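Local coordinates for metallo-beta-lactamase family protein (Thermus thermophilus, PDB 2ZO4), which probably acts as a hydrolase of the metallo-beta-lactamase superfamily, holding two zinc ions in its active site, at residues 13-16 against 21-24; 24-29 against 33-38; 44-49 against 76-81; 72-77 against 231-236. All blocks are in the same frame, centred on the assembly; numbering follows the deposited sequence.

Contact 1: residues 13-16 against 21-24; sequences VPIP and TVNL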
loop_
_atom_site.group_PDB
_atom_site.type_symbol
_atom_site.label_atom_id
_atom_site.label_comp_id
_atom_site.label_asym_id
_atom_site.label_seq_id
_atom_site.Cartn_x
_atom_site.Cartn_y
_atom_site.Cartn_z
ATOM N N VAL A 13 -9.078 -12.353 -1.977
ATOM C CA VAL A 13 -9.161 -12.811 -0.588
ATOM C C VAL A 13 -9.913 -11.787 0.267
ATOM O O VAL A 13 -9.622 -10.594 0.186
ATOM C CB VAL A 13 -7.739 -13.089 -0.003
ATOM C CG1 VAL A 13 -7.807 -13.477 1.461
ATOM C CG2 VAL A 13 -7.031 -14.178 -0.792
ATOM N N PRO A 14 -10.894 -12.244 1.080
ATOM C CA PRO A 14 -11.648 -11.333 1.955
ATOM C C PRO A 14 -10.795 -10.738 3.075
ATOM O O PRO A 14 -9.971 -11.432 3.667
ATOM C CB PRO A 14 -12.751 -12.225 2.546
ATOM C CG PRO A 14 -12.773 -13.458 1.683
ATOM C CD PRO A 14 -11.370 -13.633 1.208
ATOM N N ILE A 15 -10.999 -9.450 3.340
ATOM C CA ILE A 15 -10.272 -8.731 4.388
ATOM C C ILE A 15 -11.237 -7.917 5.264
ATOM O O ILE A 15 -12.222 -7.368 4.761
ATOM C CB ILE A 15 -9.139 -7.821 3.816
ATOM C CG1 ILE A 15 -9.683 -6.826 2.779
ATOM C CG2 ILE A 15 -8.015 -8.670 3.238
ATOM C CD1 ILE A 15 -8.706 -5.712 2.399
ATOM N N PRO A 16 -10.963 -7.846 6.581
ATOM C CA PRO A 16 -11.876 -7.172 7.506
ATOM C C PRO A 16 -11.725 -5.645 7.510
ATOM O O PRO A 16 -11.786 -5.020 8.573
ATOM C CB PRO A 16 -11.480 -7.762 8.862
ATOM C CG PRO A 16 -10.025 -8.042 8.727
ATOM C CD PRO A 16 -9.793 -8.414 7.281
ATOM N N THR A 21 -11.836 -6.727 -0.051
ATOM C CA THR A 21 -11.154 -7.780 -0.799
ATOM C C THR A 21 -9.771 -7.323 -1.254
ATOM O O THR A 21 -9.616 -6.236 -1.816
ATOM C CB THR A 21 -11.981 -8.230 -2.034
ATOM O OG1 THR A 21 -13.327 -8.513 -1.634
ATOM C CG2 THR A 21 -11.381 -9.480 -2.679
ATOM N N VAL A 22 -8.773 -8.166 -1.001
ATOM C CA VAL A 22 -7.425 -7.942 -1.506
ATOM C C VAL A 22 -7.140 -8.912 -2.654
ATOM O O VAL A 22 -7.591 -10.060 -2.632
ATOM C CB VAL A 22 -6.353 -8.043 -0.378
ATOM C CG1 VAL A 22 -6.200 -9.487 0.139
ATOM C CG2 VAL A 22 -5.008 -7.473 -0.844
ATOM N N ASN A 23 -6.416 -8.424 -3.661
ATOM C CA ASN A 23 -5.984 -9.242 -4.792
ATOM C C ASN A 23 -4.543 -9.713 -4.635
ATOM O O ASN A 23 -3.605 -8.902 -4.634
ATOM C CB ASN A 23 -6.119 -8.467 -6.106
ATOM C CG ASN A 23 -7.549 -8.104 -6.429
ATOM O OD1 ASN A 23 -8.474 -8.860 -6.136
ATOM N ND2 ASN A 23 -7.741 -6.938 -7.036
ATOM N N LEU A 24 -4.381 -11.023 -4.496
ATOM C CA LEU A 24 -3.070 -11.655 -4.498
ATOM C C LEU A 24 -2.826 -12.257 -5.875
ATOM O O LEU A 24 -3.775 -12.511 -6.626
ATOM C CB LEU A 24 -2.992 -12.751 -3.434
ATOM C CG LEU A 24 -3.567 -12.505 -2.035
ATOM C CD1 LEU A 24 -3.221 -13.678 -1.134
ATOM C CD2 LEU A 24 -3.062 -11.195 -1.435
#
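Ile-15 lays its CG2 methyl across CG1 of Val-22, 3.7 Å away, the two side chains meeting at about a right angle where the first beta hairpin of the metallo-beta-lactamase fold opens into its connecting loop. The other branch of Ile-15 covers the backbone: CG1 lies 3.6 Å from Thr-21 N. This split follows from the first torsion (chi1 56°), which sets CG1 between the backbone N and the carbonyl carbon and turns CG2 to the Val-22 side. The antiparallel strands are joined through Val-13 and Val-22, a hydrogen-bonded pair with both bonds, Val-13 N to Val-22 O and Val-22 N to Val-13 O, at 2.8 Å. Beyond it Pro-14 faces Thr-21 as a non-hydrogen-bonded pair; the proline has no N-H to give. Val-13 and Val-22 share a face of the sheet, where Val-13 CG2 also meets Leu-24 CD1 at 3.9 Å. Val-22 and Ile-15 also pack against zinc ligands: Val-22 on Asp-74 and His-75, Ile-15 on Asp-74; Thr-21 O accepts a hydrogen bond from His-233 ND1. On the Pro-14 side, Thr-21 CG2 rests 3.5 Å from Val-13 O.

Contact 2: residues 24-29 against 33-38; sequences LYLLQG and VALVDT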
loop_
_atom_site.group_PDB
_atom_site.type_symbol
_atom_site.label_atom_id
_atom_site.label_comp_id
_atom_site.label_asym_id
_atom_site.label_seq_id
_atom_site.Cartn_x
_atom_site.Cartn_y
_atom_site.Cartn_z
ATOM N N LEU A 24 -4.381 -11.023 -4.496
ATOM C CA LEU A 24 -3.070 -11.655 -4.498
ATOM C C LEU A 24 -2.826 -12.257 -5.875
ATOM O O LEU A 24 -3.775 -12.511 -6.626
ATOM C CB LEU A 24 -2.992 -12.751 -3.434
ATOM C CG LEU A 24 -3.567 -12.505 -2.035
ATOM C CD1 LEU A 24 -3.221 -13.678 -1.134
ATOM C CD2 LEU A 24 -3.062 -11.195 -1.435
ATOM N N TYR A 25 -1.558 -12.478 -6.206
ATOM C CA TYR A 25 -1.195 -13.032 -7.507
ATOM C C TYR A 25 -0.240 -14.210 -7.357
ATOM O O TYR A 25 0.837 -14.080 -6.771
ATOM C CB TYR A 25 -0.646 -11.928 -8.431
ATOM C CG TYR A 25 -1.689 -10.861 -8.681
ATOM C CD1 TYR A 25 -2.635 -11.012 -9.693
ATOM C CD2 TYR A 25 -1.767 -9.728 -7.868
ATOM C CE1 TYR A 25 -3.620 -10.054 -9.906
ATOM C CE2 TYR A 25 -2.753 -8.764 -8.073
ATOM C CZ TYR A 25 -3.674 -8.940 -9.097
ATOM O OH TYR A 25 -4.650 -7.994 -9.309
ATOM N N LEU A 26 -0.668 -15.360 -7.873
ATOM C CA LEU A 26 0.086 -16.607 -7.792
ATOM C C LEU A 26 0.838 -16.836 -9.103
ATOM O O LEU A 26 0.246 -16.798 -10.187
ATOM C CB LEU A 26 -0.874 -17.776 -7.508
ATOM C CG LEU A 26 -0.421 -19.199 -7.135
ATOM C CD1 LEU A 26 0.337 -19.919 -8.247
ATOM C CD2 LEU A 26 0.383 -19.217 -5.839
ATOM N N LEU A 27 2.144 -17.052 -8.992
ATOM C CA LEU A 27 2.977 -17.369 -10.148
ATOM C C LEU A 27 3.484 -18.795 -10.023
ATOM O O LEU A 27 4.074 -19.159 -9.013
ATOM C CB LEU A 27 4.153 -16.393 -10.274
ATOM C CG LEU A 27 3.906 -14.974 -10.800
ATOM C CD1 LEU A 27 3.213 -14.100 -9.772
ATOM C CD2 LEU A 27 5.219 -14.337 -11.214
ATOM N N GLN A 28 3.228 -19.603 -11.046
ATOM C CA GLN A 28 3.717 -20.979 -11.087
ATOM C C GLN A 28 4.409 -21.240 -12.426
ATOM O O GLN A 28 3.914 -20.838 -13.473
ATOM C CB GLN A 28 2.557 -21.961 -10.874
ATOM C CG GLN A 28 2.961 -23.432 -10.767
ATOM C CD GLN A 28 1.764 -24.358 -10.604
ATOM O OE1 GLN A 28 0.664 -24.061 -11.071
ATOM N NE2 GLN A 28 1.975 -25.483 -9.938
ATOM N N GLY A 29 5.556 -21.907 -12.380
ATOM C CA GLY A 29 6.311 -22.229 -13.585
ATOM C C GLY A 29 7.753 -22.566 -13.269
ATOM O O GLY A 29 8.274 -22.173 -12.221
ATOM N N VAL A 33 6.926 -21.897 -7.333
ATOM C CA VAL A 33 5.663 -21.256 -6.982
ATOM C C VAL A 33 5.947 -20.010 -6.132
ATOM O O VAL A 33 6.708 -20.067 -5.156
ATOM C CB VAL A 33 4.707 -22.210 -6.204
ATOM C CG1 VAL A 33 3.403 -21.501 -5.861
ATOM C CG2 VAL A 33 4.412 -23.482 -7.006
ATOM N N ALA A 34 5.327 -18.896 -6.506
ATOM C CA ALA A 34 5.495 -17.635 -5.792
ATOM C C ALA A 34 4.165 -16.932 -5.583
ATOM O O ALA A 34 3.258 -17.053 -6.402
ATOM C CB ALA A 34 6.444 -16.725 -6.545
ATOM N N LEU A 35 4.061 -16.206 -4.475
ATOM C CA LEU A 35 2.918 -15.335 -4.223
ATOM C C LEU A 35 3.323 -13.867 -4.196
ATOM O O LEU A 35 4.315 -13.498 -3.558
ATOM C CB LEU A 35 2.240 -15.686 -2.899
ATOM C CG LEU A 35 0.964 -16.535 -2.887
ATOM C CD1 LEU A 35 0.546 -16.771 -1.449
ATOM C CD2 LEU A 35 -0.174 -15.882 -3.662
ATOM N N VAL A 36 2.555 -13.045 -4.907
ATOM C CA VAL A 36 2.633 -11.600 -4.770
ATOM C C VAL A 36 1.555 -11.206 -3.757
ATOM O O VAL A 36 0.357 -11.323 -4.039
ATOM C CB VAL A 36 2.434 -10.869 -6.125
ATOM C CG1 VAL A 36 2.449 -9.360 -5.936
ATOM C CG2 VAL A 36 3.507 -11.290 -7.124
ATOM N N ASP A 37 2.005 -10.768 -2.577
ATOM C CA ASP A 37 1.148 -10.437 -1.424
ATOM C C ASP A 37 0.477 -11.673 -0.797
ATOM O O ASP A 37 0.417 -12.735 -1.421
ATOM C CB ASP A 37 0.163 -9.308 -1.763
ATOM C CG ASP A 37 0.875 -7.996 -2.082
ATOM O OD1 ASP A 37 2.037 -7.832 -1.646
ATOM O OD2 ASP A 37 0.280 -7.130 -2.763
ATOM N N THR A 38 0.005 -11.538 0.445
ATOM C CA THR A 38 -0.292 -12.714 1.280
ATOM C C THR A 38 -1.571 -12.650 2.115
ATOM O O THR A 38 -1.849 -13.580 2.870
ATOM C CB THR A 38 0.861 -13.008 2.281
ATOM O OG1 THR A 38 1.026 -11.893 3.168
ATOM C CG2 THR A 38 2.161 -13.287 1.563
#
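Leu-26 and Val-33 cross obliquely, with CD2 of the leucine 3.8 Å from CG1 of the valine, while the same CD2 lies 4.0 Å from Leu-35 CD2. One methyl is thus shared by two residues of the partner strand, a position it owes to CG standing opposite the backbone N (chi1 -170°). Farther along this face Gln-28 and Val-33 run side by side and point the same way, the aliphatic CG of the glutamine against CG2 of the valine. On the other face Leu-27 leans diagonally toward the next pair and brings CD1 within 3.9 Å of Val-36 CG2, and Tyr-25 packs only its CB against Val-36 CB before its ring leads away, the hydroxyl bonding to Ala-231 O. The backbones pair at Tyr-25 with Val-36 and at Leu-27 with Ala-34, two bonds each; the straightest, Val-36 N to Tyr-25 O, is 2.7 Å long. Leu-24 CD2 lies 3.8 Å from Asp-37 CB, beside a carboxylate whose OD2 accepts from His-75 ND1 and is hydrogen-bonded to Thr-69 OG1. This is an antiparallel beta hairpin inside a metallo-beta-lactamase sheet, its second strand followed directly by a second-shell aspartate that probably helps orient a zinc-binding histidine.

Contact 3: residues 44-49 against 76-81; sequences AARGAL and YGLSGF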
loop_
_atom_site.group_PDB
_atom_site.type_symbol
_atom_site.label_atom_id
_atom_site.label_comp_id
_atom_site.label_asym_id
_atom_site.label_seq_id
_atom_site.Cartn_x
_atom_site.Cartn_y
_atom_site.Cartn_z
ATOM N N ALA A 44 -11.208 -16.464 7.812
ATOM C CA ALA A 44 -11.796 -16.268 6.488
ATOM C C ALA A 44 -10.748 -16.027 5.397
ATOM O O ALA A 44 -10.891 -16.524 4.283
ATOM C CB ALA A 44 -12.809 -15.133 6.519
ATOM N N ALA A 45 -9.704 -15.264 5.716
ATOM C CA ALA A 45 -8.634 -14.988 4.755
ATOM C C ALA A 45 -7.741 -16.206 4.518
ATOM O O ALA A 45 -7.450 -16.548 3.371
ATOM C CB ALA A 45 -7.808 -13.784 5.195
ATOM N N ARG A 46 -7.311 -16.853 5.602
ATOM C CA ARG A 46 -6.513 -18.086 5.520
ATOM C C ARG A 46 -7.248 -19.181 4.755
ATOM O O ARG A 46 -6.655 -19.874 3.927
ATOM C CB ARG A 46 -6.170 -18.612 6.915
ATOM C CG ARG A 46 -5.129 -17.818 7.683
ATOM C CD ARG A 46 -5.013 -18.363 9.099
ATOM N NE ARG A 46 -3.962 -17.705 9.877
ATOM C CZ ARG A 46 -2.695 -18.110 9.928
ATOM N NH1 ARG A 46 -2.297 -19.173 9.240
ATOM N NH2 ARG A 46 -1.819 -17.444 10.667
ATOM N N GLY A 47 -8.541 -19.324 5.046
ATOM C CA GLY A 47 -9.387 -20.347 4.439
ATOM C C GLY A 47 -9.548 -20.152 2.948
ATOM O O GLY A 47 -9.416 -21.103 2.177
ATOM N N ALA A 48 -9.825 -18.912 2.549
ATOM C CA ALA A 48 -9.949 -18.545 1.142
ATOM C C ALA A 48 -8.661 -18.799 0.355
ATOM O O ALA A 48 -8.704 -19.311 -0.768
ATOM C CB ALA A 48 -10.368 -17.092 1.013
ATOM N N LEU A 49 -7.520 -18.440 0.948
ATOM C CA LEU A 49 -6.227 -18.629 0.299
ATOM C C LEU A 49 -5.918 -20.118 0.130
ATOM O O LEU A 49 -5.467 -20.551 -0.939
ATOM C CB LEU A 49 -5.110 -17.910 1.076
ATOM C CG LEU A 49 -3.681 -17.898 0.509
ATOM C CD1 LEU A 49 -3.655 -17.588 -0.988
ATOM C CD2 LEU A 49 -2.806 -16.905 1.285
ATOM N N TYR A 76 0.734 -7.941 3.725
ATOM C CA TYR A 76 1.936 -8.322 4.464
ATOM C C TYR A 76 1.631 -9.310 5.599
ATOM O O TYR A 76 2.542 -9.960 6.123
ATOM C CB TYR A 76 2.544 -7.022 4.987
ATOM C CG TYR A 76 3.655 -7.047 6.019
ATOM C CD1 TYR A 76 4.968 -6.751 5.661
ATOM C CD2 TYR A 76 3.377 -7.255 7.371
ATOM C CE1 TYR A 76 5.986 -6.716 6.617
ATOM C CE2 TYR A 76 4.385 -7.236 8.327
ATOM C CZ TYR A 76 5.682 -6.961 7.947
ATOM O OH TYR A 76 6.669 -6.928 8.904
ATOM N N GLY A 77 0.350 -9.432 5.949
ATOM C CA GLY A 77 -0.092 -10.155 7.149
ATOM C C GLY A 77 0.316 -11.613 7.302
ATOM O O GLY A 77 0.622 -12.054 8.406
ATOM N N LEU A 78 0.314 -12.370 6.210
ATOM C CA LEU A 78 0.710 -13.781 6.272
ATOM C C LEU A 78 2.161 -14.077 5.868
ATOM O O LEU A 78 2.571 -15.241 5.852
ATOM C CB LEU A 78 -0.261 -14.670 5.484
ATOM C CG LEU A 78 -1.643 -14.942 6.095
ATOM C CD1 LEU A 78 -2.456 -15.856 5.188
ATOM C CD2 LEU A 78 -1.532 -15.545 7.493
ATOM N N SER A 79 2.934 -13.037 5.558
ATOM C CA SER A 79 4.311 -13.219 5.078
ATOM C C SER A 79 5.200 -13.999 6.055
ATOM O O SER A 79 6.000 -14.836 5.636
ATOM C CB SER A 79 4.954 -11.879 4.705
ATOM O OG SER A 79 4.991 -10.984 5.802
ATOM N N GLY A 80 5.049 -13.721 7.347
ATOM C CA GLY A 80 5.773 -14.445 8.389
ATOM C C GLY A 80 5.320 -15.887 8.539
ATOM O O GLY A 80 6.114 -16.744 8.926
ATOM N N PHE A 81 4.044 -16.152 8.239
ATOM C CA PHE A 81 3.503 -17.515 8.254
ATOM C C PHE A 81 4.139 -18.340 7.144
ATOM O O PHE A 81 4.666 -19.427 7.393
ATOM C CB PHE A 81 1.967 -17.520 8.129
ATOM C CG PHE A 81 1.377 -18.886 7.818
ATOM C CD1 PHE A 81 1.359 -19.896 8.784
ATOM C CD2 PHE A 81 0.836 -19.157 6.561
ATOM C CE1 PHE A 81 0.817 -21.156 8.501
ATOM C CE2 PHE A 81 0.287 -20.413 6.268
ATOM C CZ PHE A 81 0.281 -21.415 7.240
#
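Arg-46 reaches out from helix 43-55 and sets its guanidinium between Leu-78 and Phe-81. CD2 of Leu-78 sits over the centre of one guanidinium face, 3.7 Å from Arg-46 CZ. At the edge of the group NH1 points to the aromatic ring, standing above the middle of one face of Phe-81 and 3.8 Å from its CD1. The guanidinium and ring planes are 75° apart, so the arginine meets the ring with an edge and not in a parallel stack; this is a cation-pi contact, with CZ 4.7 Å from the ring centroid and 16° off the ring normal. The arginine chain is extended from CG to NE, which lays it along the leucine, the guanidinium under CD2 and Arg-46 CG 4.1 Å from Leu-78 CD1. That same methyl meets Leu-49 CD2, one turn farther along the helix, the two leucines reaching toward each other tip to tip.

The partners are positioned by the start of helix 79-84. A type I turn from Tyr-76 to Ser-79 presents Leu-78, and Tyr-76 O accepts from both Ser-79 N and Ser-79 OG, the hydroxyl at 2.7 Å. Phe-60 meets the Phe-81 ring edge-to-face, while the arginine side chain also touches His-142.

Helices 43-55 and 79-84, packed beside the mixed sheet that runs from strand 8-14 to strand 148-150, are thereby joined. The pi face probably offers Arg-46 a weak electrostatic partner at NH1, while the leucine methyl packs flat against the guanidinium and adds only dispersion.

Contact 4: residues 72-77 against 231-236; sequences HPDHYG and AGHFGP. With ZN (zinc ion), chain C; ZN (zinc ion), chain B.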
loop_
_atom_site.group_PDB
_atom_site.type_symbol
_atom_site.label_atom_id
_atom_site.label_comp_id
_atom_site.label_asym_id
_atom_site.label_seq_id
_atom_site.Cartn_x
_atom_site.Cartn_y
_atom_site.Cartn_z
ATOM N N HIS A 72 1.351 -2.965 4.398
ATOM C CA HIS A 72 -0.012 -2.889 4.923
ATOM C C HIS A 72 -0.534 -4.298 5.219
ATOM O O HIS A 72 -0.185 -5.248 4.508
ATOM C CB HIS A 72 -0.947 -2.112 3.981
ATOM C CG HIS A 72 -0.617 -0.652 3.867
ATOM N ND1 HIS A 72 -1.146 0.155 2.883
ATOM C CD2 HIS A 72 0.198 0.142 4.604
ATOM C CE1 HIS A 72 -0.680 1.383 3.024
ATOM N NE2 HIS A 72 0.138 1.403 4.060
ATOM N N PRO A 73 -1.355 -4.442 6.278
ATOM C CA PRO A 73 -1.720 -5.763 6.803
ATOM C C PRO A 73 -2.370 -6.695 5.775
ATOM O O PRO A 73 -2.122 -7.897 5.800
ATOM C CB PRO A 73 -2.706 -5.437 7.936
ATOM C CG PRO A 73 -3.166 -4.038 7.668
ATOM C CD PRO A 73 -2.006 -3.355 7.033
ATOM N N ASP A 74 -3.180 -6.137 4.877
ATOM C CA ASP A 74 -3.856 -6.911 3.828
ATOM C C ASP A 74 -2.926 -7.508 2.757
ATOM O O ASP A 74 -3.357 -8.332 1.950
ATOM C CB ASP A 74 -4.980 -6.082 3.181
ATOM C CG ASP A 74 -4.511 -4.718 2.682
ATOM O OD1 ASP A 74 -3.681 -4.062 3.356
ATOM O OD2 ASP A 74 -4.993 -4.293 1.609
ATOM N N HIS A 75 -1.661 -7.097 2.755
ATOM C CA HIS A 75 -0.674 -7.592 1.789
ATOM C C HIS A 75 0.460 -8.345 2.490
ATOM O O HIS A 75 1.036 -9.284 1.944
ATOM C CB HIS A 75 -0.104 -6.421 0.974
ATOM C CG HIS A 75 -1.143 -5.653 0.212
ATOM N ND1 HIS A 75 -1.359 -5.825 -1.139
ATOM C CD2 HIS A 75 -2.027 -4.711 0.613
ATOM C CE1 HIS A 75 -2.332 -5.026 -1.536
ATOM N NE2 HIS A 75 -2.755 -4.338 -0.491
ATOM N N TYR A 76 0.734 -7.941 3.725
ATOM C CA TYR A 76 1.936 -8.322 4.464
ATOM C C TYR A 76 1.631 -9.310 5.599
ATOM O O TYR A 76 2.542 -9.960 6.123
ATOM C CB TYR A 76 2.544 -7.022 4.987
ATOM C CG TYR A 76 3.655 -7.047 6.019
ATOM C CD1 TYR A 76 4.968 -6.751 5.661
ATOM C CD2 TYR A 76 3.377 -7.255 7.371
ATOM C CE1 TYR A 76 5.986 -6.716 6.617
ATOM C CE2 TYR A 76 4.385 -7.236 8.327
ATOM C CZ TYR A 76 5.682 -6.961 7.947
ATOM O OH TYR A 76 6.669 -6.928 8.904
ATOM N N GLY A 77 0.350 -9.432 5.949
ATOM C CA GLY A 77 -0.092 -10.155 7.149
ATOM C C GLY A 77 0.316 -11.613 7.302
ATOM O O GLY A 77 0.622 -12.054 8.406
ATOM N N ALA A 231 -4.037 -4.722 -9.926
ATOM C CA ALA A 231 -3.730 -4.024 -8.688
ATOM C C ALA A 231 -4.140 -4.822 -7.452
ATOM O O ALA A 231 -4.663 -5.934 -7.564
ATOM C CB ALA A 231 -4.391 -2.651 -8.692
ATOM N N GLY A 232 -3.892 -4.244 -6.277
ATOM C CA GLY A 232 -4.160 -4.906 -5.002
ATOM C C GLY A 232 -5.631 -4.970 -4.638
ATOM O O GLY A 232 -6.034 -5.795 -3.820
ATOM N N HIS A 233 -6.432 -4.095 -5.242
ATOM C CA HIS A 233 -7.877 -4.075 -5.012
ATOM C C HIS A 233 -8.625 -3.752 -6.297
ATOM O O HIS A 233 -8.060 -3.157 -7.217
ATOM C CB HIS A 233 -8.242 -3.066 -3.919
ATOM C CG HIS A 233 -7.477 -3.251 -2.648
ATOM N ND1 HIS A 233 -7.821 -4.191 -1.702
ATOM C CD2 HIS A 233 -6.374 -2.625 -2.172
ATOM C CE1 HIS A 233 -6.969 -4.131 -0.695
ATOM N NE2 HIS A 233 -6.080 -3.190 -0.956
ATOM N N PHE A 234 -9.895 -4.156 -6.343
ATOM C CA PHE A 234 -10.807 -3.887 -7.472
ATOM C C PHE A 234 -10.423 -4.600 -8.775
ATOM O O PHE A 234 -9.615 -5.532 -8.770
ATOM C CB PHE A 234 -10.993 -2.377 -7.701
ATOM C CG PHE A 234 -11.466 -1.628 -6.486
ATOM C CD1 PHE A 234 -12.814 -1.595 -6.151
ATOM C CD2 PHE A 234 -10.562 -0.942 -5.685
ATOM C CE1 PHE A 234 -13.254 -0.894 -5.027
ATOM C CE2 PHE A 234 -10.987 -0.246 -4.556
ATOM C CZ PHE A 234 -12.337 -0.221 -4.226
ATOM N N GLY A 235 -11.015 -4.159 -9.883
ATOM C CA GLY A 235 -10.829 -4.811 -11.177
ATOM C C GLY A 235 -9.553 -4.411 -11.895
ATOM O O GLY A 235 -8.820 -3.534 -11.423
ATOM N N PRO A 236 -9.276 -5.060 -13.045
ATOM C CA PRO A 236 -8.090 -4.780 -13.866
ATOM C C PRO A 236 -8.116 -3.367 -14.450
ATOM O O PRO A 236 -9.197 -2.792 -14.633
ATOM C CB PRO A 236 -8.182 -5.814 -14.995
ATOM C CG PRO A 236 -9.174 -6.841 -14.531
ATOM C CD PRO A 236 -10.113 -6.124 -13.627
HETATM ZN ZN ZN C . -4.188 -2.922 -0.081
HETATM ZN ZN ZN B . -2.081 -0.612 1.004
HETATM O O HOH W 1 -3.622 -1.818 1.466
#
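Asp-74 folds its carboxylate back between its own backbone N and carbonyl carbon (chi1 53°), while His-75 and His-233 each turn CG opposite the carbonyl carbon (chi1 -59° and -53°); together these torsions bring OD2 and two NE2 atoms onto one zinc ion. The zinc of chain C is bound by Asp-74 OD2 at 2.3 Å, by His-75 NE2 and by His-233 NE2, both histidine bonds being 2.1 Å. Their mutual spacing is that of ligands on a shared metal: Asp-74 OD2 lies 3.0 Å from His-233 NE2, close to the plane of that ring, and the carboxylate is nearly coplanar with it. The rings of His-75 and His-233 have perpendicular planes but an oblique approach. Gly-232 CA comes to the edge of the His-75 ring, 3.9 Å from CE1.

His-72, the N-cap of helix 73-76, sends ND1 to the second zinc, of chain B, at 2.2 Å. A water bridges the two metals, 2.0 Å from each zinc, and donates a weak hydrogen bond to Asp-74 OD1. Asp-190 binds both ions, and His-70 and His-171 complete the chain B site. In the second shell Asp-37 OD2 accepts from His-75 ND1 and Thr-21 O from His-233 ND1, fixing the rotation of both rings.

Residues 72-77 supply the second histidine, the aspartate and the last histidine of the HxHxDH motif, which begins at His-70, and 231-236 adds the final histidine ligand. Two zinc ions sharing one solvent ligand would be expected to make it more acidic, consistent with the hydrolytic nucleophile used in this superfamily.

Contacts 1 and 2 follow each other along strand 21-29, sharing Leu-24, their centres 14 Å apart in one mixed sheet; strand 32-36 then leads to helix 43-55 and contact 3. Contact 4 comes last, since 231-236 follows strand 228-231 of the second sheet, and it shares Tyr-76 and Gly-77 with contact 3, about 12 Å away between centres. Its centre is about 6 Å from that of contact 1, where Asn-23 N probably bonds to Gly-232 O and ties the two sheets together. Contact 3 packs against contact 1 through Ala-45 and Ala-48 on Pro-14. The zinc ligands of contact 4 thus follow strands of both sheets; contacts 1 to 3 belong to the first and its helices.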